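Local coordinates for protein BtGH115A (Bacteroides thetaiotaomicron, PDB 5BY3) that probably releases alpha-linked 4-O-methyl-glucuronic acid from decorated arabinogalactans, as a family GH115 glycoside hydrolase, at residues V334-K345 against D360-N369. Sequence-based numbering, arbitrary orientation.
Sequences VTQVPQVFIPYK and DVTLMWCDDN
Two neighbouring parallel strands of a TIM-type beta/alpha barrel, 339-341 and 362-366, lie side by side here, linked by a beta-alpha-beta crossover whose helix is 347-352. Three backbone bonds zip them together: T362 N to Q339 O, F341 N to T362 O at 2.8 Å, and M364 N to F341 O at 2.7 Å. The last two are nearly linear. V340 pairs with T362 on one face of the sheet, where V340 CG2 also packs on M364 CB (3.7 Å) and M429 of strand 429-433 adjoins them. On the other face F341 pairs with L363, and L363 CD2 meets the F341 ring at its edge.

At the N-terminal end V361 lies against Q339 and F341. R323 of helix 308-329 ties Q339 OE1 and D360 OD1 together, by a hydrogen bond and a salt bridge.

Beyond F341 the backbone bonding between the segments stops and side chains take over. P343 CG rests 3.7 Å from W365 CZ3, and C366 SG touches both I342 CG2 and Y344 CB, the latter at 3.6 Å. With CG anti to the backbone N (chi1 175°), the Y344 ring runs past C366 and brings its hydroxyl to N369 ND2 (2.9 Å), a weak bond with ring and amide planes 80° apart; K345 NZ bonds the same oxygen. An alanine in place of Y344 would probably leave N369 ND2 and K345 NZ without this shared oxygen and uncover one side of C366. The Asx turn D367-N369 then carries the chain onward from the C-terminal end of its strand, the end where TIM barrels characteristically place their active sites.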
# COMPACT_ATOMS: atom_id res chain seq x y z
N VAL A 334 -12.69 -8.39 28.30
CA VAL A 334 -12.65 -8.24 26.82
C VAL A 334 -11.67 -7.19 26.34
O VAL A 334 -11.21 -7.27 25.20
CB VAL A 334 -14.04 -8.08 26.10
CG1 VAL A 334 -14.70 -9.43 25.92
CG2 VAL A 334 -14.95 -7.04 26.74
N THR A 335 -11.34 -6.24 27.21
CA THR A 335 -10.29 -5.24 26.97
C THR A 335 -8.89 -5.90 26.81
O THR A 335 -7.93 -5.23 26.44
CB THR A 335 -10.26 -4.14 28.07
OG1 THR A 335 -9.72 -4.67 29.28
CG2 THR A 335 -11.66 -3.60 28.36
N GLN A 336 -8.81 -7.21 27.08
CA GLN A 336 -7.61 -8.02 26.82
C GLN A 336 -7.73 -8.78 25.48
O GLN A 336 -6.83 -9.54 25.09
CB GLN A 336 -7.26 -8.99 28.00
CG GLN A 336 -7.19 -8.44 29.45
CD GLN A 336 -6.35 -7.15 29.66
OE1 GLN A 336 -6.90 -6.05 29.77
NE2 GLN A 336 -5.02 -7.28 29.72
N VAL A 337 -8.85 -8.60 24.77
CA VAL A 337 -9.05 -9.21 23.43
C VAL A 337 -8.87 -8.10 22.41
O VAL A 337 -9.55 -7.07 22.50
CB VAL A 337 -10.45 -9.81 23.23
CG1 VAL A 337 -10.52 -10.57 21.92
CG2 VAL A 337 -10.83 -10.74 24.37
N PRO A 338 -7.94 -8.28 21.43
CA PRO A 338 -7.77 -7.18 20.46
C PRO A 338 -8.93 -7.07 19.42
O PRO A 338 -9.39 -8.06 18.83
CB PRO A 338 -6.41 -7.48 19.82
CG PRO A 338 -6.21 -8.94 19.99
CD PRO A 338 -6.95 -9.36 21.23
N GLN A 339 -9.40 -5.85 19.23
CA GLN A 339 -10.64 -5.60 18.54
C GLN A 339 -10.55 -4.42 17.58
O GLN A 339 -9.93 -3.41 17.89
CB GLN A 339 -11.76 -5.37 19.59
CG GLN A 339 -12.30 -6.69 20.15
CD GLN A 339 -13.13 -6.52 21.40
OE1 GLN A 339 -14.31 -6.19 21.34
NE2 GLN A 339 -12.52 -6.77 22.55
N VAL A 340 -11.19 -4.53 16.42
CA VAL A 340 -11.15 -3.41 15.48
C VAL A 340 -12.55 -3.10 14.97
O VAL A 340 -13.36 -4.00 14.71
CB VAL A 340 -10.10 -3.66 14.33
CG1 VAL A 340 -10.49 -4.83 13.43
CG2 VAL A 340 -9.86 -2.41 13.47
N PHE A 341 -12.83 -1.81 14.81
CA PHE A 341 -14.01 -1.38 14.12
C PHE A 341 -13.56 -0.56 12.91
O PHE A 341 -12.78 0.41 13.07
CB PHE A 341 -14.93 -0.57 15.06
CG PHE A 341 -16.15 -0.01 14.37
CD1 PHE A 341 -17.09 -0.87 13.76
CD2 PHE A 341 -16.35 1.37 14.30
CE1 PHE A 341 -18.21 -0.36 13.10
CE2 PHE A 341 -17.49 1.88 13.66
CZ PHE A 341 -18.41 1.01 13.07
N ILE A 342 -14.07 -0.94 11.73
CA ILE A 342 -13.61 -0.36 10.45
C ILE A 342 -14.74 0.33 9.72
O ILE A 342 -15.51 -0.33 9.03
CB ILE A 342 -12.95 -1.42 9.51
CG1 ILE A 342 -12.00 -2.29 10.31
CG2 ILE A 342 -12.18 -0.73 8.36
CD1 ILE A 342 -11.71 -3.60 9.65
N PRO A 343 -14.87 1.67 9.90
CA PRO A 343 -15.88 2.47 9.17
C PRO A 343 -15.42 2.87 7.74
O PRO A 343 -14.96 3.99 7.47
CB PRO A 343 -16.14 3.66 10.10
CG PRO A 343 -14.87 3.82 10.87
CD PRO A 343 -14.11 2.51 10.84
N TYR A 344 -15.51 1.89 6.85
CA TYR A 344 -15.17 1.98 5.44
C TYR A 344 -16.47 2.27 4.67
O TYR A 344 -17.55 1.80 5.08
CB TYR A 344 -14.58 0.63 5.02
CG TYR A 344 -14.25 0.44 3.57
CD1 TYR A 344 -13.30 1.24 2.93
CD2 TYR A 344 -14.89 -0.55 2.84
CE1 TYR A 344 -12.99 1.04 1.58
CE2 TYR A 344 -14.59 -0.77 1.49
CZ TYR A 344 -13.65 0.02 0.86
OH TYR A 344 -13.38 -0.21 -0.49
N LYS A 345 -16.34 3.01 3.56
CA LYS A 345 -17.48 3.41 2.70
C LYS A 345 -18.63 4.00 3.56
O LYS A 345 -18.36 4.94 4.32
CB LYS A 345 -17.90 2.28 1.72
CG LYS A 345 -16.88 1.99 0.61
CD LYS A 345 -17.50 1.12 -0.49
CE LYS A 345 -16.74 1.18 -1.81
NZ LYS A 345 -15.92 -0.03 -2.14
N ASP A 360 -11.83 0.55 24.22
CA ASP A 360 -10.74 -0.38 23.96
C ASP A 360 -10.65 -0.79 22.47
O ASP A 360 -9.59 -1.21 22.01
CB ASP A 360 -10.86 -1.61 24.87
CG ASP A 360 -12.19 -2.36 24.69
OD1 ASP A 360 -13.24 -1.82 25.09
OD2 ASP A 360 -12.17 -3.50 24.16
N VAL A 361 -11.76 -0.66 21.74
CA VAL A 361 -11.82 -1.05 20.33
C VAL A 361 -11.04 -0.08 19.44
O VAL A 361 -11.26 1.15 19.46
CB VAL A 361 -13.27 -1.28 19.83
CG1 VAL A 361 -13.30 -1.74 18.37
CG2 VAL A 361 -13.98 -2.29 20.72
N THR A 362 -10.07 -0.64 18.70
CA THR A 362 -9.30 0.16 17.73
C THR A 362 -10.23 0.70 16.67
O THR A 362 -11.04 -0.06 16.11
CB THR A 362 -8.20 -0.70 17.06
OG1 THR A 362 -7.53 -1.50 18.05
CG2 THR A 362 -7.19 0.19 16.30
N LEU A 363 -10.16 2.01 16.41
CA LEU A 363 -10.95 2.60 15.32
C LEU A 363 -10.12 2.64 14.02
O LEU A 363 -9.06 3.28 13.96
CB LEU A 363 -11.43 4.01 15.68
CG LEU A 363 -12.36 4.26 16.88
CD1 LEU A 363 -12.62 5.74 17.00
CD2 LEU A 363 -13.70 3.52 16.79
N MSE A 364 -10.60 1.98 12.97
CA MSE A 364 -9.79 1.92 11.74
C MSE A 364 -10.26 2.83 10.62
O MSE A 364 -11.20 2.53 9.90
CB MSE A 364 -9.54 0.50 11.26
CG MSE A 364 -8.26 0.50 10.43
SE MSE A 364 -8.16 -1.26 9.59
CE MSE A 364 -6.61 -1.65 10.69
N TRP A 365 -9.54 3.91 10.42
CA TRP A 365 -9.86 4.82 9.33
C TRP A 365 -9.47 4.25 7.97
O TRP A 365 -8.64 3.32 7.87
CB TRP A 365 -9.27 6.20 9.63
CG TRP A 365 -9.57 6.59 11.06
CD1 TRP A 365 -8.67 6.76 12.08
CD2 TRP A 365 -10.87 6.77 11.63
NE1 TRP A 365 -9.33 7.07 13.25
CE2 TRP A 365 -10.68 7.09 13.01
CE3 TRP A 365 -12.18 6.72 11.12
CZ2 TRP A 365 -11.75 7.36 13.86
CZ3 TRP A 365 -13.25 6.98 11.98
CH2 TRP A 365 -13.02 7.29 13.33
N CYS A 366 -10.10 4.78 6.93
CA CYS A 366 -9.93 4.25 5.59
C CYS A 366 -9.51 5.31 4.60
O CYS A 366 -9.90 6.46 4.74
CB CYS A 366 -11.24 3.63 5.14
SG CYS A 366 -11.51 2.14 6.09
N ASP A 367 -8.71 4.93 3.60
CA ASP A 367 -8.43 5.83 2.48
C ASP A 367 -9.61 5.72 1.51
O ASP A 367 -10.48 4.90 1.74
CB ASP A 367 -7.09 5.48 1.83
CG ASP A 367 -7.15 4.24 0.91
OD1 ASP A 367 -8.21 3.57 0.74
OD2 ASP A 367 -6.10 3.96 0.32
N ASP A 368 -9.63 6.51 0.43
CA ASP A 368 -10.77 6.55 -0.49
C ASP A 368 -10.55 5.59 -1.67
O ASP A 368 -11.10 5.77 -2.75
CB ASP A 368 -10.96 7.99 -0.98
CG ASP A 368 -9.76 8.53 -1.81
OD1 ASP A 368 -8.69 7.88 -1.90
OD2 ASP A 368 -9.90 9.63 -2.39
N ASN A 369 -9.71 4.59 -1.44
CA ASN A 369 -9.35 3.57 -2.40
C ASN A 369 -8.29 4.02 -3.39
O ASN A 369 -7.77 3.18 -4.14
CB ASN A 369 -10.58 3.00 -3.13
CG ASN A 369 -11.75 2.70 -2.20
OD1 ASN A 369 -12.87 3.20 -2.40
ND2 ASN A 369 -11.51 1.88 -1.18